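Local coordinates for tubulin-like protein CetZ1 (PDB 4B46) that controls cell shape in archaea as a GTP-binding tubulin/FtsZ homologue and is essential for developing the rod-shaped cells needed for efficient swimming, at residues 37-42 and 66-71; 56-61 and 83-88; 161-166 and 227-232; 221-226 and 343-348. All blocks are in the same frame, centred on the assembly; numbering follows the deposited sequence.

Contact 1 (37-42 and 66-71)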
loop_
_atom_site.group_PDB
_atom_site.type_symbol
_atom_site.label_atom_id
_atom_site.label_comp_id
_atom_site.label_asym_id
_atom_site.label_seq_id
_atom_site.Cartn_x
_atom_site.Cartn_y
_atom_site.Cartn_z
ATOM N N VAL A 37 1.470 -8.154 13.097
ATOM C CA VAL A 37 2.146 -7.790 14.336
ATOM C C VAL A 37 1.285 -6.783 15.073
ATOM O O VAL A 37 0.850 -5.788 14.490
ATOM C CB VAL A 37 3.520 -7.134 14.085
ATOM C CG1 VAL A 37 4.237 -6.878 15.421
ATOM C CG2 VAL A 37 4.388 -8.002 13.162
ATOM N N ASN A 38 1.040 -7.034 16.353
ATOM C CA ASN A 38 0.212 -6.120 17.140
ATOM C C ASN A 38 0.551 -6.233 18.621
ATOM O O ASN A 38 1.215 -7.188 19.042
ATOM C CB ASN A 38 -1.284 -6.379 16.886
ATOM C CG ASN A 38 -2.158 -5.126 17.090
ATOM O OD1 ASN A 38 -1.869 -4.267 17.929
ATOM N ND2 ASN A 38 -3.239 -5.035 16.321
ATOM N N SER A 39 0.120 -5.248 19.405
ATOM C CA SER A 39 0.342 -5.279 20.847
ATOM C C SER A 39 -0.984 -5.495 21.541
ATOM O O SER A 39 -1.052 -5.588 22.769
ATOM C CB SER A 39 0.961 -3.966 21.321
ATOM O OG SER A 39 0.144 -2.865 20.961
ATOM N N ALA A 40 -2.045 -5.562 20.746
ATOM C CA ALA A 40 -3.384 -5.776 21.273
ATOM C C ALA A 40 -3.814 -7.174 20.883
ATOM O O ALA A 40 -3.929 -7.485 19.695
ATOM C CB ALA A 40 -4.374 -4.718 20.726
ATOM N N LYS A 41 -4.030 -8.017 21.889
ATOM C CA LYS A 41 -4.294 -9.432 21.672
ATOM C C LYS A 41 -5.620 -9.671 20.964
ATOM O O LYS A 41 -5.712 -10.516 20.073
ATOM C CB LYS A 41 -4.260 -10.192 23.000
ATOM C CG LYS A 41 -4.428 -11.692 22.854
ATOM C CD LYS A 41 -3.958 -12.418 24.110
ATOM C CE LYS A 41 -4.186 -13.926 24.016
ATOM N NZ LYS A 41 -5.604 -14.298 24.291
ATOM N N ALA A 42 -6.641 -8.917 21.357
ATOM C CA ALA A 42 -7.961 -9.064 20.760
ATOM C C ALA A 42 -7.953 -8.831 19.240
ATOM O O ALA A 42 -8.693 -9.489 18.515
ATOM C CB ALA A 42 -8.953 -8.139 21.439
ATOM N N HIS A 66 -2.787 -5.284 25.797
ATOM C CA HIS A 66 -3.848 -4.288 25.753
ATOM C C HIS A 66 -3.605 -3.145 24.784
ATOM O O HIS A 66 -4.358 -2.165 24.779
ATOM C CB HIS A 66 -4.101 -3.711 27.140
ATOM C CG HIS A 66 -4.826 -4.642 28.051
ATOM N ND1 HIS A 66 -4.212 -5.266 29.115
ATOM C CD2 HIS A 66 -6.112 -5.064 28.057
ATOM C CE1 HIS A 66 -5.091 -6.025 29.746
ATOM N NE2 HIS A 66 -6.251 -5.922 29.123
ATOM N N GLY A 67 -2.563 -3.255 23.971
ATOM C CA GLY A 67 -2.251 -2.209 23.014
ATOM C C GLY A 67 -1.596 -0.991 23.644
ATOM O O GLY A 67 -1.542 -0.862 24.875
ATOM N N VAL A 68 -1.103 -0.088 22.798
ATOM C CA VAL A 68 -0.475 1.140 23.267
ATOM C C VAL A 68 -1.376 2.339 23.010
ATOM O O VAL A 68 -0.958 3.487 23.184
ATOM C CB VAL A 68 0.896 1.389 22.606
ATOM C CG1 VAL A 68 1.822 0.173 22.782
ATOM C CG2 VAL A 68 0.736 1.747 21.137
ATOM N N GLY A 69 -2.620 2.075 22.618
ATOM C CA GLY A 69 -3.536 3.149 22.280
ATOM C C GLY A 69 -2.952 3.908 21.099
ATOM O O GLY A 69 -2.573 3.306 20.099
ATOM N N ALA A 70 -2.836 5.222 21.235
ATOM C CA ALA A 70 -2.309 6.053 20.157
ATOM C C ALA A 70 -0.974 6.658 20.569
ATOM O O ALA A 70 -0.599 7.742 20.117
ATOM C CB ALA A 70 -3.307 7.152 19.803
ATOM N N ASP A 71 -0.258 5.943 21.429
ATOM C CA ASP A 71 1.049 6.380 21.888
ATOM C C ASP A 71 2.064 5.769 20.935
ATOM O O ASP A 71 2.548 4.656 21.155
ATOM C CB ASP A 71 1.279 5.867 23.313
ATOM C CG ASP A 71 2.544 6.422 23.953
ATOM O OD1 ASP A 71 3.444 6.902 23.227
ATOM O OD2 ASP A 71 2.637 6.361 25.201
#
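S39 and G67 carry this contact, which ties the end of strand 31-38 to the loop between helices 60-63 and 72-81 in the nucleotide-binding half of the tubulin/FtsZ fold. One backbone hydrogen bond spans it, from G67 N to S39 O at 3.0 Å. The bond is bent, and its donor stands 58° above the plane of the S39 carbonyl. Beside it the serine hydroxyl lies against glycine backbone, OG coming within 3.2 Å of G67 CA. The first torsion of S39 explains this approach, since chi1 of 57° tucks OG between the backbone N and the carbonyl carbon. V68 flanks the same hydroxyl, its CG1 being 3.9 Å from S39 OG, while CB of A40 rests 4.0 Å from G67 CA.

Farther out, S39 OG is hydrogen-bonded to T111 OG1, a GTP-binding residue, and G69 touches the bound GDP, so the 66-71 loop reaches the nucleotide itself while S39 stands behind T111 as a second-shell residue. The loop is shaped by a type II' turn from V68 to D71, and D71 OD1 caps L74 N at the start of helix 72-81. On the strand side an Asx turn sets the course of S39 and A40. N38 OD1 takes S39 N on an in-plane lone pair at 2.7 Å, and A40 N, 3.1 Å from the same N38 OD1, approaches from above the amide plane.

Contact 2 (56-61 and 83-88)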
loop_
_atom_site.group_PDB
_atom_site.type_symbol
_atom_site.label_atom_id
_atom_site.label_comp_id
_atom_site.label_asym_id
_atom_site.label_seq_id
_atom_site.Cartn_x
_atom_site.Cartn_y
_atom_site.Cartn_z
ATOM N N VAL A 56 1.887 -12.157 15.539
ATOM C CA VAL A 56 2.868 -11.923 16.588
ATOM C C VAL A 56 2.401 -10.848 17.551
ATOM O O VAL A 56 2.161 -9.711 17.148
ATOM C CB VAL A 56 4.221 -11.468 16.017
ATOM C CG1 VAL A 56 5.288 -11.480 17.115
ATOM C CG2 VAL A 56 4.634 -12.349 14.863
ATOM N N LEU A 57 2.285 -11.221 18.822
ATOM C CA LEU A 57 1.985 -10.268 19.883
ATOM C C LEU A 57 3.281 -9.718 20.475
ATOM O O LEU A 57 4.104 -10.472 20.983
ATOM C CB LEU A 57 1.162 -10.949 20.977
ATOM C CG LEU A 57 0.660 -10.088 22.137
ATOM C CD1 LEU A 57 -0.342 -9.052 21.626
ATOM C CD2 LEU A 57 0.041 -10.980 23.217
ATOM N N ILE A 58 3.460 -8.405 20.415
ATOM C CA ILE A 58 4.632 -7.773 21.008
ATOM C C ILE A 58 4.230 -6.838 22.144
ATOM O O ILE A 58 3.052 -6.534 22.338
ATOM C CB ILE A 58 5.449 -6.960 19.976
ATOM C CG1 ILE A 58 4.606 -5.825 19.394
ATOM C CG2 ILE A 58 5.961 -7.869 18.849
ATOM C CD1 ILE A 58 5.394 -4.865 18.504
ATOM N N GLY A 59 5.225 -6.383 22.895
ATOM C CA GLY A 59 4.989 -5.408 23.942
ATOM C C GLY A 59 4.314 -5.972 25.175
ATOM O O GLY A 59 3.815 -5.211 26.009
ATOM N N GLN A 60 4.294 -7.294 25.308
ATOM C CA GLN A 60 3.596 -7.906 26.439
ATOM C C GLN A 60 4.111 -7.381 27.785
ATOM O O GLN A 60 3.325 -7.139 28.713
ATOM C CB GLN A 60 3.715 -9.433 26.394
ATOM C CG GLN A 60 3.175 -10.079 25.131
ATOM C CD GLN A 60 4.273 -10.445 24.139
ATOM O OE1 GLN A 60 5.165 -9.641 23.841
ATOM N NE2 GLN A 60 4.209 -11.666 23.621
ATOM N N SER A 61 5.424 -7.193 27.886
ATOM C CA SER A 61 6.025 -6.724 29.132
ATOM C C SER A 61 5.626 -5.286 29.483
ATOM O O SER A 61 5.778 -4.871 30.633
ATOM C CB SER A 61 7.547 -6.820 29.057
ATOM O OG SER A 61 8.057 -5.853 28.151
ATOM N N ILE A 83 11.680 -6.842 18.593
ATOM C CA ILE A 83 11.871 -7.095 17.167
ATOM C C ILE A 83 12.218 -8.564 16.891
ATOM O O ILE A 83 11.909 -9.089 15.827
ATOM C CB ILE A 83 12.937 -6.157 16.530
ATOM C CG1 ILE A 83 12.757 -6.113 15.016
ATOM C CG2 ILE A 83 14.364 -6.572 16.908
ATOM C CD1 ILE A 83 11.420 -5.512 14.592
ATOM N N ASP A 84 12.823 -9.236 17.867
ATOM C CA ASP A 84 13.172 -10.639 17.687
ATOM C C ASP A 84 11.939 -11.538 17.683
ATOM O O ASP A 84 11.956 -12.601 17.074
ATOM C CB ASP A 84 14.195 -11.094 18.735
ATOM C CG ASP A 84 15.589 -10.527 18.473
ATOM O OD1 ASP A 84 15.931 -10.317 17.290
ATOM O OD2 ASP A 84 16.339 -10.280 19.441
ATOM N N GLU A 85 10.866 -11.113 18.349
ATOM C CA GLU A 85 9.604 -11.852 18.281
ATOM C C GLU A 85 9.062 -11.819 16.860
ATOM O O GLU A 85 8.572 -12.819 16.333
ATOM C CB GLU A 85 8.558 -11.257 19.224
ATOM C CG GLU A 85 8.793 -11.542 20.684
ATOM C CD GLU A 85 7.587 -11.185 21.530
ATOM O OE1 GLU A 85 7.367 -9.982 21.791
ATOM O OE2 GLU A 85 6.849 -12.106 21.931
ATOM N N VAL A 86 9.139 -10.644 16.250
ATOM C CA VAL A 86 8.682 -10.480 14.885
ATOM C C VAL A 86 9.563 -11.308 13.953
ATOM O O VAL A 86 9.061 -12.047 13.103
ATOM C CB VAL A 86 8.702 -9.009 14.464
ATOM C CG1 VAL A 86 8.126 -8.861 13.051
ATOM C CG2 VAL A 86 7.916 -8.171 15.464
ATOM N N GLN A 87 10.876 -11.204 14.143
ATOM C CA GLN A 87 11.835 -11.928 13.308
ATOM C C GLN A 87 11.647 -13.437 13.429
ATOM O O GLN A 87 11.865 -14.179 12.466
ATOM C CB GLN A 87 13.277 -11.543 13.654
ATOM C CG GLN A 87 14.310 -12.080 12.657
ATOM C CD GLN A 87 13.987 -11.692 11.216
ATOM O OE1 GLN A 87 13.609 -10.550 10.929
ATOM N NE2 GLN A 87 14.111 -12.651 10.306
ATOM N N GLY A 88 11.239 -13.879 14.613
ATOM C CA GLY A 88 10.925 -15.273 14.844
ATOM C C GLY A 88 9.919 -15.775 13.828
ATOM O O GLY A 88 10.114 -16.826 13.222
#
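V56 and E85 meet where the edge strand 55-57 packs against helix 83-90, and the contact divides into a close, buried part and a polar, more open part. In the buried part V56 CG1 presses on the helix backbone, 3.6 Å from E85 O. The same methyl, V56 CG1, also touches the base of the glutamate at E85 CB, 3.9 Å away. Next to it two branch methyls meet, I58 CG2 and V86 CG2, again at 3.9 Å. V56, I58 and V86 are all buried.

Toward the partly exposed side, E85 stretches out from the helix, with CD anti to CA, chi2 -168°, which keeps the chain extended. Its carboxylate meets the amide of Q60 tip to tip, the two planes only 16° apart. Q60 NE2 donates to E85 OE2 at 3.2 Å, in the amide plane, and uses the syn lone pair of the carboxylate. The Q60 chain bends at chi2, 100°, which brings CD round toward the carboxylate. The match is imperfect, because Q60 OE1 and E85 OE1, both acceptors as modelled, lie 3.0 Å apart. With L57 O also close and D82 OD2 near E85 OE1, the surroundings would probably raise the proton affinity of the glutamate.

Strand 31-38 continues the sheet on the inner side, through backbone bonds from N38 to V56 and I58, and its V37 touches both I58 and V86. Helix 111-126 meets V86 through L119, so helix 83-90 is touched by helix 111-126 as well as by strands 31-38 and 55-57.

Contact 3 (161-166 and 227-232)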
loop_
_atom_site.group_PDB
_atom_site.type_symbol
_atom_site.label_atom_id
_atom_site.label_comp_id
_atom_site.label_asym_id
_atom_site.label_seq_id
_atom_site.Cartn_x
_atom_site.Cartn_y
_atom_site.Cartn_z
ATOM N N VAL A 161 11.936 2.992 4.129
ATOM C CA VAL A 161 11.560 2.070 3.060
ATOM C C VAL A 161 12.187 2.472 1.726
ATOM O O VAL A 161 12.610 3.614 1.545
ATOM C CB VAL A 161 10.039 2.011 2.880
ATOM C CG1 VAL A 161 9.387 1.355 4.096
ATOM C CG2 VAL A 161 9.467 3.415 2.644
ATOM N N ASP A 162 12.224 1.545 0.778
ATOM C CA ASP A 162 12.674 1.898 -0.575
ATOM C C ASP A 162 11.669 2.801 -1.297
ATOM O O ASP A 162 12.037 3.576 -2.174
ATOM C CB ASP A 162 12.977 0.641 -1.381
ATOM C CG ASP A 162 14.099 -0.173 -0.755
ATOM O OD1 ASP A 162 15.195 0.390 -0.577
ATOM O OD2 ASP A 162 13.871 -1.343 -0.397
ATOM N N ASN A 163 10.406 2.708 -0.896
ATOM C CA ASN A 163 9.347 3.542 -1.449
ATOM C C ASN A 163 8.133 3.422 -0.545
ATOM O O ASN A 163 7.823 2.345 -0.039
ATOM C CB ASN A 163 8.979 3.109 -2.879
ATOM C CG ASN A 163 8.188 4.181 -3.635
ATOM O OD1 ASN A 163 7.044 4.514 -3.278
ATOM N ND2 ASN A 163 8.799 4.722 -4.690
ATOM N N LEU A 164 7.453 4.534 -0.326
ATOM C CA LEU A 164 6.274 4.508 0.516
ATOM C C LEU A 164 5.032 4.747 -0.330
ATOM O O LEU A 164 4.799 5.853 -0.796
ATOM C CB LEU A 164 6.383 5.550 1.634
ATOM C CG LEU A 164 5.145 5.608 2.530
ATOM C CD1 LEU A 164 4.934 4.261 3.231
ATOM C CD2 LEU A 164 5.269 6.749 3.537
ATOM N N LEU A 165 4.272 3.684 -0.559
ATOM C CA LEU A 165 2.981 3.777 -1.218
ATOM C C LEU A 165 2.004 4.305 -0.180
ATOM O O LEU A 165 1.998 3.836 0.958
ATOM C CB LEU A 165 2.497 2.393 -1.681
ATOM C CG LEU A 165 3.233 1.491 -2.703
ATOM C CD1 LEU A 165 3.053 1.980 -4.122
ATOM C CD2 LEU A 165 4.708 1.285 -2.416
ATOM N N VAL A 166 1.171 5.264 -0.569
ATOM C CA VAL A 166 0.274 5.912 0.393
ATOM C C VAL A 166 -1.194 5.777 -0.014
ATOM O O VAL A 166 -1.551 5.934 -1.189
ATOM C CB VAL A 166 0.642 7.404 0.578
ATOM C CG1 VAL A 166 -0.344 8.129 1.532
ATOM C CG2 VAL A 166 2.075 7.541 1.071
ATOM N N GLY A 227 10.866 7.771 -2.223
ATOM C CA GLY A 227 9.897 8.803 -1.909
ATOM C C GLY A 227 8.505 8.232 -1.757
ATOM O O GLY A 227 8.337 7.127 -1.261
ATOM N N VAL A 228 7.510 8.986 -2.214
ATOM C CA VAL A 228 6.107 8.641 -2.024
ATOM C C VAL A 228 5.465 8.234 -3.345
ATOM O O VAL A 228 5.719 8.859 -4.375
ATOM C CB VAL A 228 5.347 9.863 -1.452
ATOM C CG1 VAL A 228 3.856 9.605 -1.411
ATOM C CG2 VAL A 228 5.870 10.211 -0.065
ATOM N N SER A 229 4.630 7.197 -3.322
ATOM C CA SER A 229 3.870 6.815 -4.511
ATOM C C SER A 229 2.369 6.869 -4.293
ATOM O O SER A 229 1.886 6.735 -3.174
ATOM C CB SER A 229 4.259 5.423 -5.002
ATOM O OG SER A 229 5.626 5.389 -5.338
ATOM N N THR A 230 1.639 7.052 -5.387
ATOM C CA THR A 230 0.182 7.107 -5.354
ATOM C C THR A 230 -0.352 6.244 -6.494
ATOM O O THR A 230 0.332 6.036 -7.505
ATOM C CB THR A 230 -0.332 8.571 -5.465
ATOM O OG1 THR A 230 -1.762 8.620 -5.289
ATOM C CG2 THR A 230 0.041 9.203 -6.821
ATOM N N VAL A 231 -1.566 5.728 -6.335
ATOM C CA VAL A 231 -2.143 4.867 -7.358
ATOM C C VAL A 231 -3.488 5.375 -7.887
ATOM O O VAL A 231 -4.381 5.712 -7.111
ATOM C CB VAL A 231 -2.273 3.406 -6.848
ATOM C CG1 VAL A 231 -3.141 2.576 -7.765
ATOM C CG2 VAL A 231 -0.885 2.776 -6.717
ATOM N N GLY A 232 -3.617 5.431 -9.216
ATOM C CA GLY A 232 -4.890 5.735 -9.851
ATOM C C GLY A 232 -5.520 4.457 -10.354
ATOM O O GLY A 232 -4.809 3.487 -10.619
HETATM O O HOH W 1 11.135 6.103 0.291
#
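L164 and V228 pair in parallel register, joining strand 163-168 of the GTPase domain to strand 228-237 of the C-terminal domain and so running the sheet of this tubulin/FtsZ fold across the domain boundary. The axes of the short strand segments 163-166 and 228-232 run 35° apart in direction, yet three backbone bonds hold. L164 N gives its hydrogen to G227 O at 2.9 Å, nearly along the C=O axis. S229 N gives its own to L164 O at 2.9 Å, and V166 N to S229 O at 3.1 Å. L164 O also receives a CA-H contact from V228 CA at 3.3 Å.

Side chains add a fourth bond. S229 OG donates to N163 OD1 at 2.6 Å, tilted 26° from the amide plane; N163 CG, anti to its backbone N at chi1 -163°, brings the amide there. The other end of that amide is also used, since N163 ND2 donates to L223 O and, weakly, to S347 OG. At the loop end G227 N donates to water 1, 3.0 Å away, which also lies near V161 O. D162 is held outside the pair, by V131 N and a salt bridge to K124.

L165 and S229 face L345 of strand 339-347. L164 and V228 turn to the other face, against F154 of helix 144-160, beside V166, whose CG2 meets V228 CG1 at 3.7 Å.

Contact 4 (221-226 and 343-348)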
loop_
_atom_site.group_PDB
_atom_site.type_symbol
_atom_site.label_atom_id
_atom_site.label_comp_id
_atom_site.label_asym_id
_atom_site.label_seq_id
_atom_site.Cartn_x
_atom_site.Cartn_y
_atom_site.Cartn_z
ATOM N N ASN A 221 11.539 -1.244 -10.670
ATOM C CA ASN A 221 12.224 -0.138 -11.330
ATOM C C ASN A 221 11.410 1.166 -11.322
ATOM O O ASN A 221 11.971 2.261 -11.279
ATOM C CB ASN A 221 12.645 -0.546 -12.745
ATOM C CG ASN A 221 13.812 -1.512 -12.735
ATOM O OD1 ASN A 221 14.490 -1.651 -11.723
ATOM N ND2 ASN A 221 14.056 -2.176 -13.856
ATOM N N THR A 222 10.088 1.047 -11.337
ATOM C CA THR A 222 9.235 2.225 -11.197
ATOM C C THR A 222 9.361 2.844 -9.802
ATOM O O THR A 222 9.336 4.072 -9.649
ATOM C CB THR A 222 7.760 1.896 -11.520
ATOM O OG1 THR A 222 7.666 1.421 -12.865
ATOM C CG2 THR A 222 6.865 3.151 -11.386
ATOM N N LEU A 223 9.517 1.993 -8.788
ATOM C CA LEU A 223 9.566 2.459 -7.405
ATOM C C LEU A 223 10.969 2.848 -6.960
ATOM O O LEU A 223 11.137 3.415 -5.891
ATOM C CB LEU A 223 9.034 1.374 -6.464
ATOM C CG LEU A 223 7.581 0.952 -6.659
ATOM C CD1 LEU A 223 7.259 -0.304 -5.875
ATOM C CD2 LEU A 223 6.640 2.092 -6.266
ATOM N N ALA A 224 11.976 2.547 -7.778
ATOM C CA ALA A 224 13.364 2.584 -7.316
ATOM C C ALA A 224 13.871 3.964 -6.912
ATOM O O ALA A 224 14.794 4.072 -6.101
ATOM C CB ALA A 224 14.303 1.952 -8.364
ATOM N N GLY A 225 13.284 5.015 -7.474
ATOM C CA GLY A 225 13.699 6.370 -7.139
ATOM C C GLY A 225 13.333 6.810 -5.724
ATOM O O GLY A 225 13.808 7.833 -5.241
ATOM N N GLY A 226 12.478 6.041 -5.059
ATOM C CA GLY A 226 12.132 6.305 -3.670
ATOM C C GLY A 226 11.094 7.398 -3.475
ATOM O O GLY A 226 10.504 7.898 -4.435
ATOM N N VAL A 343 -4.655 0.449 -13.924
ATOM C CA VAL A 343 -4.010 1.037 -12.762
ATOM C C VAL A 343 -2.831 1.870 -13.213
ATOM O O VAL A 343 -2.064 1.463 -14.077
ATOM C CB VAL A 343 -3.538 -0.055 -11.763
ATOM C CG1 VAL A 343 -2.260 0.363 -11.036
ATOM C CG2 VAL A 343 -4.643 -0.372 -10.762
ATOM N N ILE A 344 -2.685 3.049 -12.635
ATOM C CA ILE A 344 -1.499 3.845 -12.879
ATOM C C ILE A 344 -0.763 4.030 -11.565
ATOM O O ILE A 344 -1.328 4.519 -10.592
ATOM C CB ILE A 344 -1.852 5.216 -13.478
ATOM C CG1 ILE A 344 -2.651 5.025 -14.784
ATOM C CG2 ILE A 344 -0.583 6.015 -13.735
ATOM C CD1 ILE A 344 -3.144 6.319 -15.406
ATOM N N LEU A 345 0.494 3.610 -11.539
ATOM C CA LEU A 345 1.345 3.805 -10.382
ATOM C C LEU A 345 2.222 4.996 -10.697
ATOM O O LEU A 345 2.883 5.025 -11.739
ATOM C CB LEU A 345 2.206 2.557 -10.137
ATOM C CG LEU A 345 3.398 2.698 -9.188
ATOM C CD1 LEU A 345 2.954 3.072 -7.764
ATOM C CD2 LEU A 345 4.254 1.416 -9.181
ATOM N N LEU A 346 2.181 5.997 -9.823
ATOM C CA LEU A 346 3.006 7.182 -9.968
ATOM C C LEU A 346 3.951 7.232 -8.782
ATOM O O LEU A 346 3.513 7.321 -7.638
ATOM C CB LEU A 346 2.144 8.449 -10.018
ATOM C CG LEU A 346 1.151 8.529 -11.178
ATOM C CD1 LEU A 346 0.240 9.739 -11.025
ATOM C CD2 LEU A 346 1.883 8.590 -12.515
ATOM N N SER A 347 5.248 7.147 -9.058
ATOM C CA SER A 347 6.233 7.098 -7.997
ATOM C C SER A 347 7.017 8.392 -7.977
ATOM O O SER A 347 7.307 8.948 -9.023
ATOM C CB SER A 347 7.154 5.889 -8.182
ATOM O OG SER A 347 8.364 6.040 -7.449
ATOM N N GLY A 348 7.339 8.879 -6.783
ATOM C CA GLY A 348 8.143 10.082 -6.668
ATOM C C GLY A 348 7.326 11.345 -6.871
ATOM O O GLY A 348 7.803 12.326 -7.453
HETATM O O HOH W 2 10.601 7.835 -7.123
#
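L223 and S347 mark the closest backbone approach, their CA atoms 5.7 Å apart, where the chain following helix 216-223 crosses the end of strand 339-347. From L223 to G226 it makes a type I turn, closed by G226 N on L223 O at 3.1 Å. G226 then leaves helical angles with a positive phi of 80°, which carries the chain toward strand 228-237. The opposing segment is extended, so alternate residues L345 and S347 point at the helix while L346 points away.

The side chains form an apolar half and a polar half. L345 CD2 is the hub of the first, lying 3.8 Å from T222 CG2. L223 crosses L345 at about a right angle, and its CD2 meets the same L345 CD2 at 3.8 Å. T222 and L345 instead lie alongside one another, pointing opposite ways, with the hydroxyl of T222 engaged by E218 O of its own helix. In the polar half S347 OG, anti to its backbone N at chi1 161°, lies 3.1 Å from T222 O. Water 2 links the two segments here: it donates to G226 O at 2.7 Å and accepts from S347 OG at 2.9 Å.

This buried contact packs the helix on one face of the C-terminal part of the sheet. T222 reaches strand 294-301 at R294 and L296, L223 and S347 touch S229 of strand 228-237, and L345 also meets L197 of helix 179-198, the long helix between the two domains.

All four contacts reach one mixed sheet, but at different depths. Contacts 3 and 4 are buried, their centres about 7 Å apart, and share the joint between strands 228-237 and 339-347: V228 O takes G348 N, and G232 N binds I344 O. Contacts 1 and 2 lie about 12 Å apart, centre to centre, at the sheet edge formed by strand 55-57, across the chain's centre from contact 4; they are partly buried and meet through the pairing of N38 with V56 and I58. Contact 3 is dominated by regular backbone bonds, contact 4 by methyl packing and a water. Contact 1 rests on backbone close to the nucleotide, whereas contact 2 alone places a carboxylate against a side-chain amide, on its partly exposed side.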